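Local coordinates for cytochrome P450 (Zobellia galactanivorans, PDB 6G5O), which belongs to the cytochrome P450 family, a mostly helical fold that encloses a haem group, protoporphyrin IX containing iron, at residues Arg84-Pro89 against Leu196-Glu201; Glu113-Gly118 against Gln349-Phe354; Asn231-Leu236 against Ile380-Leu385. All coordinates share one frame; numbering follows the deposited sequence.

Interaction 1: residues Arg84-Pro89 against Leu196-Glu201. With HEM (protoporphyrin IX containing Fe), chain C.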
loop_
_atom_site.group_PDB
_atom_site.type_symbol
_atom_site.label_atom_id
_atom_site.label_comp_id
_atom_site.label_asym_id
_atom_site.label_seq_id
_atom_site.Cartn_x
_atom_site.Cartn_y
_atom_site.Cartn_z
ATOM N N ARG A 84 16.836 2.252 7.790
ATOM C CA ARG A 84 15.645 3.061 7.824
ATOM C C ARG A 84 15.993 4.549 7.981
ATOM O O ARG A 84 15.400 5.383 7.298
ATOM C CB ARG A 84 14.682 2.600 8.913
ATOM C CG ARG A 84 13.378 3.396 8.761
ATOM C CD ARG A 84 12.134 2.644 9.150
ATOM N NE ARG A 84 11.046 3.578 9.214
ATOM C CZ ARG A 84 9.768 3.292 9.020
ATOM N NH1 ARG A 84 9.377 2.072 8.690
ATOM N NH2 ARG A 84 8.879 4.284 9.108
ATOM N N ALA A 85 16.970 4.876 8.842
ATOM C CA ALA A 85 17.409 6.283 9.035
ATOM C C ALA A 85 18.046 6.858 7.787
ATOM O O ALA A 85 17.930 8.062 7.535
ATOM C CB ALA A 85 18.386 6.421 10.212
ATOM N N ILE A 86 18.697 6.013 6.987
ATOM C CA ILE A 86 19.188 6.452 5.687
ATOM C C ILE A 86 18.074 6.889 4.728
ATOM O O ILE A 86 18.188 7.912 4.100
ATOM C CB ILE A 86 19.973 5.351 4.958
ATOM C CG1 ILE A 86 21.310 5.091 5.635
ATOM C CG2 ILE A 86 20.253 5.775 3.513
ATOM C CD1 ILE A 86 21.861 3.709 5.313
ATOM N N VAL A 87 17.033 6.093 4.590
ATOM C CA VAL A 87 16.032 6.358 3.550
ATOM C C VAL A 87 14.837 7.211 4.026
ATOM O O VAL A 87 14.069 7.683 3.219
ATOM C CB VAL A 87 15.510 5.030 2.942
ATOM C CG1 VAL A 87 16.688 4.248 2.318
ATOM C CG2 VAL A 87 14.789 4.189 3.987
ATOM N N GLU A 88 14.674 7.397 5.333
ATOM C CA GLU A 88 13.472 8.039 5.811
ATOM C C GLU A 88 13.324 9.508 5.386
ATOM O O GLU A 88 12.200 9.931 5.108
ATOM C CB GLU A 88 13.271 7.888 7.313
ATOM C CG GLU A 88 11.792 8.078 7.688
ATOM C CD GLU A 88 11.381 7.502 9.019
ATOM O OE1 GLU A 88 12.172 6.769 9.677
ATOM O OE2 GLU A 88 10.233 7.823 9.404
ATOM N N PRO A 89 14.420 10.289 5.364
ATOM C CA PRO A 89 14.225 11.667 4.906
ATOM C C PRO A 89 13.818 11.753 3.447
ATOM O O PRO A 89 13.029 12.630 3.097
ATOM C CB PRO A 89 15.573 12.341 5.156
ATOM C CG PRO A 89 16.260 11.485 6.215
ATOM C CD PRO A 89 15.738 10.079 5.993
ATOM N N LEU A 196 23.058 5.517 -3.833
ATOM C CA LEU A 196 24.443 5.111 -4.098
ATOM C C LEU A 196 25.466 5.974 -3.384
ATOM O O LEU A 196 26.550 5.512 -3.089
ATOM C CB LEU A 196 24.748 5.101 -5.606
ATOM C CG LEU A 196 24.040 3.977 -6.355
ATOM C CD1 LEU A 196 23.960 4.294 -7.843
ATOM C CD2 LEU A 196 24.761 2.662 -6.114
ATOM N N ASN A 197 25.101 7.216 -3.098
ATOM C CA ASN A 197 25.931 8.120 -2.330
ATOM C C ASN A 197 25.610 8.137 -0.827
ATOM O O ASN A 197 26.250 8.837 -0.099
ATOM C CB ASN A 197 25.760 9.529 -2.924
ATOM C CG ASN A 197 26.865 10.470 -2.543
ATOM O OD1 ASN A 197 28.056 10.143 -2.657
ATOM N ND2 ASN A 197 26.479 11.665 -2.118
ATOM N N SER A 198 24.632 7.386 -0.349
ATOM C CA SER A 198 24.316 7.371 1.079
ATOM C C SER A 198 25.195 6.371 1.839
ATOM O O SER A 198 25.753 5.460 1.253
ATOM C CB SER A 198 22.858 6.996 1.303
ATOM O OG SER A 198 22.038 7.774 0.500
ATOM N N GLU A 199 25.252 6.517 3.158
ATOM C CA GLU A 199 26.209 5.759 3.970
ATOM C C GLU A 199 25.587 4.946 5.071
ATOM O O GLU A 199 24.704 5.430 5.781
ATOM C CB GLU A 199 27.216 6.706 4.596
ATOM C CG GLU A 199 27.898 7.567 3.561
ATOM C CD GLU A 199 29.133 8.246 4.094
ATOM O OE1 GLU A 199 29.160 8.538 5.326
ATOM O OE2 GLU A 199 30.056 8.474 3.262
ATOM N N PHE A 200 26.084 3.713 5.179
ATOM C CA PHE A 200 25.705 2.756 6.171
ATOM C C PHE A 200 26.967 2.587 6.989
ATOM O O PHE A 200 27.911 1.926 6.529
ATOM C CB PHE A 200 25.381 1.441 5.454
ATOM C CG PHE A 200 24.927 0.332 6.338
ATOM C CD1 PHE A 200 23.607 0.253 6.726
ATOM C CD2 PHE A 200 25.815 -0.651 6.773
ATOM C CE1 PHE A 200 23.163 -0.781 7.543
ATOM C CE2 PHE A 200 25.381 -1.675 7.590
ATOM C CZ PHE A 200 24.047 -1.748 7.967
ATOM N N GLU A 201 27.006 3.146 8.180
ATOM C CA GLU A 201 28.174 3.002 9.065
ATOM C C GLU A 201 29.466 3.338 8.318
ATOM O O GLU A 201 30.399 2.531 8.213
ATOM C CB GLU A 201 28.209 1.609 9.722
ATOM C CG GLU A 201 27.228 1.511 10.894
ATOM C CD GLU A 201 26.915 0.084 11.358
ATOM O OE1 GLU A 201 27.590 -0.883 10.896
ATOM O OE2 GLU A 201 25.969 -0.055 12.180
HETATM C CHA HEM C . 5.530 -1.150 4.495
HETATM C CHB HEM C . 0.855 -0.602 3.412
HETATM C CHC HEM C . 1.993 2.537 -0.059
HETATM C CHD HEM C . 6.627 1.529 0.594
HETATM C C1A HEM C . 4.157 -1.249 4.509
HETATM C C2A HEM C . 3.406 -2.046 5.421
HETATM C C3A HEM C . 2.129 -1.873 5.114
HETATM C C4A HEM C . 2.031 -0.996 4.010
HETATM C CMA HEM C . 1.001 -2.518 5.849
HETATM C CAA HEM C . 3.902 -2.903 6.585
HETATM C CBA HEM C . 4.511 -4.190 6.051
HETATM C CGA HEM C . 5.106 -5.020 7.167
HETATM O O1A HEM C . 5.973 -5.845 6.895
HETATM O O2A HEM C . 4.772 -4.897 8.360
HETATM C C1B HEM C . 0.765 0.302 2.374
HETATM C C2B HEM C . -0.475 0.806 1.933
HETATM C C3B HEM C . -0.181 1.692 0.923
HETATM C C4B HEM C . 1.313 1.695 0.815
HETATM C CMB HEM C . -1.829 0.398 2.431
HETATM C CAB HEM C . -1.003 2.571 0.095
HETATM C CBB HEM C . -2.281 2.835 0.285
HETATM C C1C HEM C . 3.356 2.555 -0.196
HETATM C C2C HEM C . 4.055 3.231 -1.194
HETATM C C3C HEM C . 5.380 2.903 -1.050
HETATM C C4C HEM C . 5.459 2.040 0.073
HETATM C CMC HEM C . 3.483 4.151 -2.226
HETATM C CAC HEM C . 6.527 3.385 -1.830
HETATM C CBC HEM C . 6.516 4.220 -2.864
HETATM C C1D HEM C . 6.679 0.755 1.765
HETATM C C2D HEM C . 7.959 0.335 2.362
HETATM C C3D HEM C . 7.675 -0.390 3.456
HETATM C C4D HEM C . 6.210 -0.458 3.492
HETATM C CMD HEM C . 9.303 0.723 1.847
HETATM C CAD HEM C . 8.672 -1.032 4.404
HETATM C CBD HEM C . 8.965 -0.244 5.691
HETATM C CGD HEM C . 10.042 -0.956 6.533
HETATM O O1D HEM C . 10.367 -2.171 6.289
HETATM O O2D HEM C . 10.650 -0.373 7.495
HETATM N NA HEM C . 3.294 -0.641 3.612
HETATM N NB HEM C . 1.780 0.835 1.691
HETATM N NC HEM C . 4.197 1.811 0.553
HETATM N ND HEM C . 5.685 0.260 2.487
HETATM FE FE HEM C . 3.826 0.530 2.131
HETATM O O HOH W 1 3.549 -1.283 0.827
#
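Ile-86 alone carries the helix side of this contact, and its ethyl branch lies against a backbone carbonyl: CD1 is 3.4 Å from O of Glu-199. The same CD1 also meets the ring of Phe-200 at its edge, near its plane, 4.1 Å from CD1 of Phe-200. The other branch is set apart by chi1 (-70°), which holds CG2 opposite the backbone N and against Ser-198, with CG2 3.6 Å from CB of Ser-198. The serine hydroxyl is engaged by O of Val-194. On the haem side of the same helix, Arg-84 NH1 donates a hydrogen bond to propionate O2D of HEM (3.0 Å, 147°) and is also bonded to O of Asn-329, while NE forms a salt bridge with OE1 of Glu-88 through a straight but weak hydrogen bond (3.4 Å) at the guanidinium edge. One turn therefore faces haem with its arginine and the protein surface with its isoleucine. Helix 79-92, helix C of the P450 fold, is thus touched on one side by strand 199-200, which pairs with 203-204 in a small hairpin; Phe-200 extends the contact along the helix, touching Val-79 and Val-82 and stacking on Tyr-83.

Interaction 2: residues Glu113-Gly118 against Gln349-Phe354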
loop_
_atom_site.group_PDB
_atom_site.type_symbol
_atom_site.label_atom_id
_atom_site.label_comp_id
_atom_site.label_asym_id
_atom_site.label_seq_id
_atom_site.Cartn_x
_atom_site.Cartn_y
_atom_site.Cartn_z
ATOM N N GLU A 113 -9.103 16.116 -17.848
ATOM C CA GLU A 113 -9.170 15.215 -18.994
ATOM C C GLU A 113 -10.251 14.108 -18.842
ATOM O O GLU A 113 -10.931 13.731 -19.813
ATOM C CB GLU A 113 -7.766 14.677 -19.310
ATOM C CG GLU A 113 -7.618 13.188 -19.652
ATOM C CD GLU A 113 -6.144 12.767 -19.811
ATOM O OE1 GLU A 113 -5.638 11.869 -19.063
ATOM O OE2 GLU A 113 -5.468 13.347 -20.694
ATOM N N THR A 114 -10.437 13.598 -17.636
ATOM C CA THR A 114 -11.479 12.601 -17.409
ATOM C C THR A 114 -12.906 13.218 -17.514
ATOM O O THR A 114 -13.857 12.539 -17.925
ATOM C CB THR A 114 -11.285 11.943 -16.046
ATOM O OG1 THR A 114 -9.983 11.337 -15.993
ATOM C CG2 THR A 114 -12.344 10.895 -15.801
ATOM N N LEU A 115 -13.044 14.487 -17.137
ATOM C CA LEU A 115 -14.299 15.210 -17.310
ATOM C C LEU A 115 -14.663 15.409 -18.779
ATOM O O LEU A 115 -15.824 15.294 -19.115
ATOM C CB LEU A 115 -14.283 16.544 -16.568
ATOM C CG LEU A 115 -14.534 16.326 -15.072
ATOM C CD1 LEU A 115 -14.234 17.602 -14.290
ATOM C CD2 LEU A 115 -15.974 15.825 -14.836
ATOM N N LEU A 116 -13.672 15.663 -19.645
ATOM C CA LEU A 116 -13.883 15.673 -21.105
ATOM C C LEU A 116 -14.243 14.328 -21.707
ATOM O O LEU A 116 -15.083 14.287 -22.579
ATOM C CB LEU A 116 -12.651 16.183 -21.851
ATOM C CG LEU A 116 -12.281 17.672 -21.824
ATOM C CD1 LEU A 116 -11.729 18.101 -23.190
ATOM C CD2 LEU A 116 -13.430 18.574 -21.386
ATOM N N LYS A 117 -13.587 13.241 -21.295
ATOM C CA LYS A 117 -13.915 11.898 -21.831
ATOM C C LYS A 117 -15.317 11.500 -21.393
ATOM O O LYS A 117 -16.017 10.804 -22.128
ATOM C CB LYS A 117 -12.888 10.807 -21.443
ATOM N N GLY A 118 -15.729 11.972 -20.213
ATOM C CA GLY A 118 -17.048 11.657 -19.662
ATOM C C GLY A 118 -17.081 10.339 -18.898
ATOM O O GLY A 118 -17.510 10.314 -17.754
ATOM N N GLN A 349 -14.077 19.513 -5.613
ATOM C CA GLN A 349 -14.158 20.855 -6.176
ATOM C C GLN A 349 -14.506 20.888 -7.690
ATOM O O GLN A 349 -14.784 21.953 -8.211
ATOM C CB GLN A 349 -12.860 21.609 -5.907
ATOM C CG GLN A 349 -12.681 22.060 -4.477
ATOM C CD GLN A 349 -11.204 22.233 -4.105
ATOM O OE1 GLN A 349 -10.359 22.513 -4.969
ATOM N NE2 GLN A 349 -10.880 22.036 -2.812
ATOM N N LYS A 350 -14.500 19.735 -8.371
ATOM C CA LYS A 350 -14.680 19.662 -9.831
ATOM C C LYS A 350 -15.776 18.707 -10.320
ATOM O O LYS A 350 -16.251 18.850 -11.439
ATOM C CB LYS A 350 -13.351 19.233 -10.494
ATOM C CG LYS A 350 -12.312 20.343 -10.618
ATOM C CD LYS A 350 -10.912 19.760 -10.683
ATOM C CE LYS A 350 -9.911 20.634 -11.415
ATOM N NZ LYS A 350 -9.981 22.080 -11.073
ATOM N N VAL A 351 -16.115 17.686 -9.540
ATOM C CA VAL A 351 -17.090 16.693 -9.961
ATOM C C VAL A 351 -18.363 16.840 -9.114
ATOM O O VAL A 351 -18.299 17.011 -7.885
ATOM C CB VAL A 351 -16.539 15.258 -9.813
ATOM C CG1 VAL A 351 -17.535 14.210 -10.318
ATOM C CG2 VAL A 351 -15.187 15.117 -10.502
ATOM N N ALA A 352 -19.517 16.779 -9.796
ATOM C CA ALA A 352 -20.820 16.898 -9.141
ATOM C C ALA A 352 -21.354 15.528 -8.730
ATOM O O ALA A 352 -21.945 15.391 -7.655
ATOM C CB ALA A 352 -21.809 17.632 -10.054
ATOM N N SER A 353 -21.125 14.507 -9.551
ATOM C CA SER A 353 -21.613 13.159 -9.243
ATOM C C SER A 353 -20.932 12.162 -10.139
ATOM O O SER A 353 -20.262 12.552 -11.069
ATOM C CB SER A 353 -23.139 13.069 -9.481
ATOM O OG SER A 353 -23.421 13.211 -10.864
ATOM N N PHE A 354 -21.132 10.881 -9.861
ATOM C CA PHE A 354 -20.584 9.799 -10.678
ATOM C C PHE A 354 -21.666 8.746 -10.939
ATOM O O PHE A 354 -22.690 8.717 -10.252
ATOM C CB PHE A 354 -19.462 9.053 -9.933
ATOM C CG PHE A 354 -18.413 9.928 -9.296
ATOM C CD1 PHE A 354 -18.699 10.684 -8.181
ATOM C CD2 PHE A 354 -17.109 9.922 -9.780
ATOM C CE1 PHE A 354 -17.709 11.442 -7.564
ATOM C CE2 PHE A 354 -16.118 10.683 -9.178
ATOM C CZ PHE A 354 -16.413 11.447 -8.065
#
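Leu-115 reaches with both of its methyl groups to the point where helix 333-350 gives way to strand 351-366. CD1 rests 3.7 Å from O of Lys-350 and also meets the start of that side chain, 4.2 Å from CB of Lys-350. CD2 makes the looser approach, 4.5 Å from CG2 of Val-351. The leucine gets there because chi1 of -79° lays CG beside the backbone N and directs the fork across to the other segment. Of its side chain, Lys-350 contributes only CB: the rest leads away along helix 97-117, over Ser-108 and Val-111, to a long, weak ion pair with Glu-112. Val-351 divides its two methyls between neighbours, CG2 turned to Leu-115 and CG1 lying 3.7 Å above one face of the Phe-354 ring, offset toward its rim. Phe-382 of strand 369-384 touches both Leu-115 and Val-351, and its ring stands edge-to-face with Phe-354. Further out, helix 97-117 finishes with N of Gly-118 bonded to O of Thr-114 (3.0 Å), and Gly-118 turns to a positive phi of 85°, which a residue without a side chain adopts without pressing on the preceding carbonyl. Gly-118 is bonded through its backbone to Phe-382, while Lys-350 and Ala-352 are bonded in the same way to Leu-385 and Asn-383. Contact between the segments is van der Waals only; both are tied through their backbones to strand 369-384 and its C-terminal end, which probably sets their spacing.

Interaction 3: residues Asn231-Leu236 against Ile380-Leu385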
loop_
_atom_site.group_PDB
_atom_site.type_symbol
_atom_site.label_atom_id
_atom_site.label_comp_id
_atom_site.label_asym_id
_atom_site.label_seq_id
_atom_site.Cartn_x
_atom_site.Cartn_y
_atom_site.Cartn_z
ATOM N N ASN A 231 -10.831 2.449 -5.200
ATOM C CA ASN A 231 -11.832 2.241 -4.169
ATOM C C ASN A 231 -12.441 3.548 -3.649
ATOM O O ASN A 231 -13.648 3.586 -3.332
ATOM C CB ASN A 231 -11.291 1.379 -3.038
ATOM C CG ASN A 231 -11.047 -0.075 -3.466
ATOM O OD1 ASN A 231 -11.488 -0.477 -4.532
ATOM N ND2 ASN A 231 -10.316 -0.858 -2.653
ATOM N N SER A 232 -11.637 4.611 -3.595
ATOM C CA SER A 232 -12.116 5.901 -3.147
ATOM C C SER A 232 -13.142 6.513 -4.101
ATOM O O SER A 232 -14.107 7.165 -3.674
ATOM C CB SER A 232 -10.954 6.860 -2.960
ATOM O OG SER A 232 -10.089 6.338 -1.958
ATOM N N ILE A 233 -12.904 6.357 -5.392
ATOM C CA ILE A 233 -13.786 6.951 -6.383
ATOM C C ILE A 233 -15.105 6.166 -6.404
ATOM O O ILE A 233 -16.199 6.762 -6.393
ATOM C CB ILE A 233 -13.114 6.974 -7.766
ATOM C CG1 ILE A 233 -11.942 7.966 -7.747
ATOM C CG2 ILE A 233 -14.106 7.380 -8.842
ATOM C CD1 ILE A 233 -10.922 7.649 -8.830
ATOM N N ALA A 234 -15.008 4.844 -6.385
ATOM C CA ALA A 234 -16.189 4.011 -6.232
ATOM C C ALA A 234 -17.054 4.469 -5.059
ATOM O O ALA A 234 -18.280 4.717 -5.215
ATOM C CB ALA A 234 -15.793 2.572 -6.022
ATOM N N TYR A 235 -16.430 4.570 -3.880
ATOM C CA TYR A 235 -17.156 4.991 -2.688
ATOM C C TYR A 235 -17.853 6.341 -2.856
ATOM O O TYR A 235 -18.984 6.506 -2.414
ATOM C CB TYR A 235 -16.233 5.058 -1.469
ATOM C CG TYR A 235 -16.826 5.814 -0.307
ATOM C CD1 TYR A 235 -17.709 5.195 0.586
ATOM C CD2 TYR A 235 -16.512 7.128 -0.103
ATOM C CE1 TYR A 235 -18.243 5.886 1.652
ATOM C CE2 TYR A 235 -17.038 7.829 0.954
ATOM C CZ TYR A 235 -17.912 7.201 1.813
ATOM O OH TYR A 235 -18.404 7.934 2.841
ATOM N N LEU A 236 -17.161 7.311 -3.435
ATOM C CA LEU A 236 -17.717 8.640 -3.582
ATOM C C LEU A 236 -18.851 8.627 -4.603
ATOM O O LEU A 236 -19.719 9.492 -4.565
ATOM C CB LEU A 236 -16.644 9.650 -3.997
ATOM C CG LEU A 236 -15.674 10.100 -2.907
ATOM C CD1 LEU A 236 -14.563 10.936 -3.505
ATOM C CD2 LEU A 236 -16.365 10.879 -1.797
ATOM N N ILE A 380 -16.546 4.269 -14.967
ATOM C CA ILE A 380 -17.242 5.279 -14.209
ATOM C C ILE A 380 -17.354 6.542 -15.015
ATOM O O ILE A 380 -16.402 6.952 -15.677
ATOM C CB ILE A 380 -16.555 5.570 -12.835
ATOM C CG1 ILE A 380 -16.382 4.266 -12.042
ATOM C CG2 ILE A 380 -17.385 6.545 -12.015
ATOM C CD1 ILE A 380 -15.931 4.434 -10.609
ATOM N N LYS A 381 -18.522 7.163 -14.908
ATOM C CA LYS A 381 -18.831 8.393 -15.591
ATOM C C LYS A 381 -18.608 9.515 -14.594
ATOM O O LYS A 381 -19.092 9.431 -13.481
ATOM C CB LYS A 381 -20.310 8.366 -15.998
ATOM C CG LYS A 381 -20.809 9.636 -16.667
ATOM C CD LYS A 381 -20.987 9.476 -18.164
ATOM C CE LYS A 381 -22.160 10.315 -18.701
ATOM N NZ LYS A 381 -21.882 11.780 -18.734
ATOM N N PHE A 382 -17.912 10.579 -14.992
ATOM C CA PHE A 382 -17.677 11.717 -14.128
ATOM C C PHE A 382 -18.504 12.853 -14.697
ATOM O O PHE A 382 -18.245 13.241 -15.832
ATOM C CB PHE A 382 -16.203 12.145 -14.184
ATOM C CG PHE A 382 -15.233 11.222 -13.469
ATOM C CD1 PHE A 382 -15.299 9.850 -13.595
ATOM C CD2 PHE A 382 -14.216 11.758 -12.691
ATOM C CE1 PHE A 382 -14.388 9.029 -12.941
ATOM C CE2 PHE A 382 -13.281 10.938 -12.053
ATOM C CZ PHE A 382 -13.379 9.571 -12.175
ATOM N N ASN A 383 -19.481 13.393 -13.953
ATOM C CA ASN A 383 -20.290 14.536 -14.447
ATOM C C ASN A 383 -19.757 15.839 -13.829
ATOM O O ASN A 383 -19.487 15.893 -12.630
ATOM C CB ASN A 383 -21.778 14.366 -14.090
ATOM C CG ASN A 383 -22.298 12.935 -14.302
ATOM O OD1 ASN A 383 -22.229 12.385 -15.399
ATOM N ND2 ASN A 383 -22.820 12.320 -13.230
ATOM N N PRO A 384 -19.641 16.907 -14.623
ATOM C CA PRO A 384 -18.964 18.129 -14.192
ATOM C C PRO A 384 -19.776 19.063 -13.282
ATOM O O PRO A 384 -20.984 19.131 -13.403
ATOM C CB PRO A 384 -18.740 18.848 -15.523
ATOM C CG PRO A 384 -19.961 18.513 -16.311
ATOM C CD PRO A 384 -20.264 17.071 -15.949
ATOM N N LEU A 385 -19.104 19.815 -12.421
ATOM C CA LEU A 385 -19.720 20.970 -11.758
ATOM C C LEU A 385 -19.656 22.172 -12.708
ATOM O O LEU A 385 -20.446 23.118 -12.619
ATOM C CB LEU A 385 -18.985 21.294 -10.441
#
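Ile-233 packs against Ile-380 and Phe-382 where the C-terminal part of the long distal helix of the cytochrome P450 fold, here helix 223-238, lies over the antiparallel sheet that holds the end of the chain. The short segments run at 64° to each other with axes 10.4 Å apart at closest approach. From CB of Ile-233 the side chain divides. CG2, which chi1 (-68°) places opposite the backbone N, does the touching: it is 3.9 Å from CD1 of Ile-380 and 4.1 Å from CZ of Phe-382, and it also meets the ring of Phe-354 on the neighbouring strand. A single methyl thus touches an aliphatic tip and two aromatic rings. CG1 and CD1 continue away from Ile-380 on the other branch, and Leu-347 of helix 333-350 also packs against this side chain.

The two partners approach differently. The side chains of Ile-233 and Ile-380 cross obliquely, whereas Phe-382 stands at about a right angle to Ile-233, and the length of its ring brings CZ to the helix although its CB does not point there. Every residue that touches is buried, and all the side-chain atoms that touch are carbon; a backbone N is the one polar atom close by. A polar tie to the same strand lies farther along, where ND2 of Asn-231 bonds to O of Val-373. Ile-380 keeps its ethyl branch extended (chi2 -171°), which carries its CD1 past the isoleucine methyl to the helix backbone itself, 4.3 Å from N of Ala-234.

How the interactions relate
Interactions 2 and 3 are neighbours, their centres 8 Å apart, on the same three-stranded antiparallel sheet: strand 369-384 lies between strands 119-121 and 351-366. Gly-118 O to Phe-382 N (2.8 Å) and Ser-353 OG to Asn-383 ND2 (2.6 Å) probably bond the two contacts together. Their segments alternate along the chain, and both contacts use this sheet near the C terminus. Interaction 1 alternates with interaction 2 and closes before interaction 3 opens. It is remote, its centre 42 Å from that of interaction 2 and 40 Å from that of interaction 3, and lies across the chain's centre from the latter. Its helix 79-92 immediately precedes helix 97-117 of interaction 2, linking the haem propionate region to the far end of the fold.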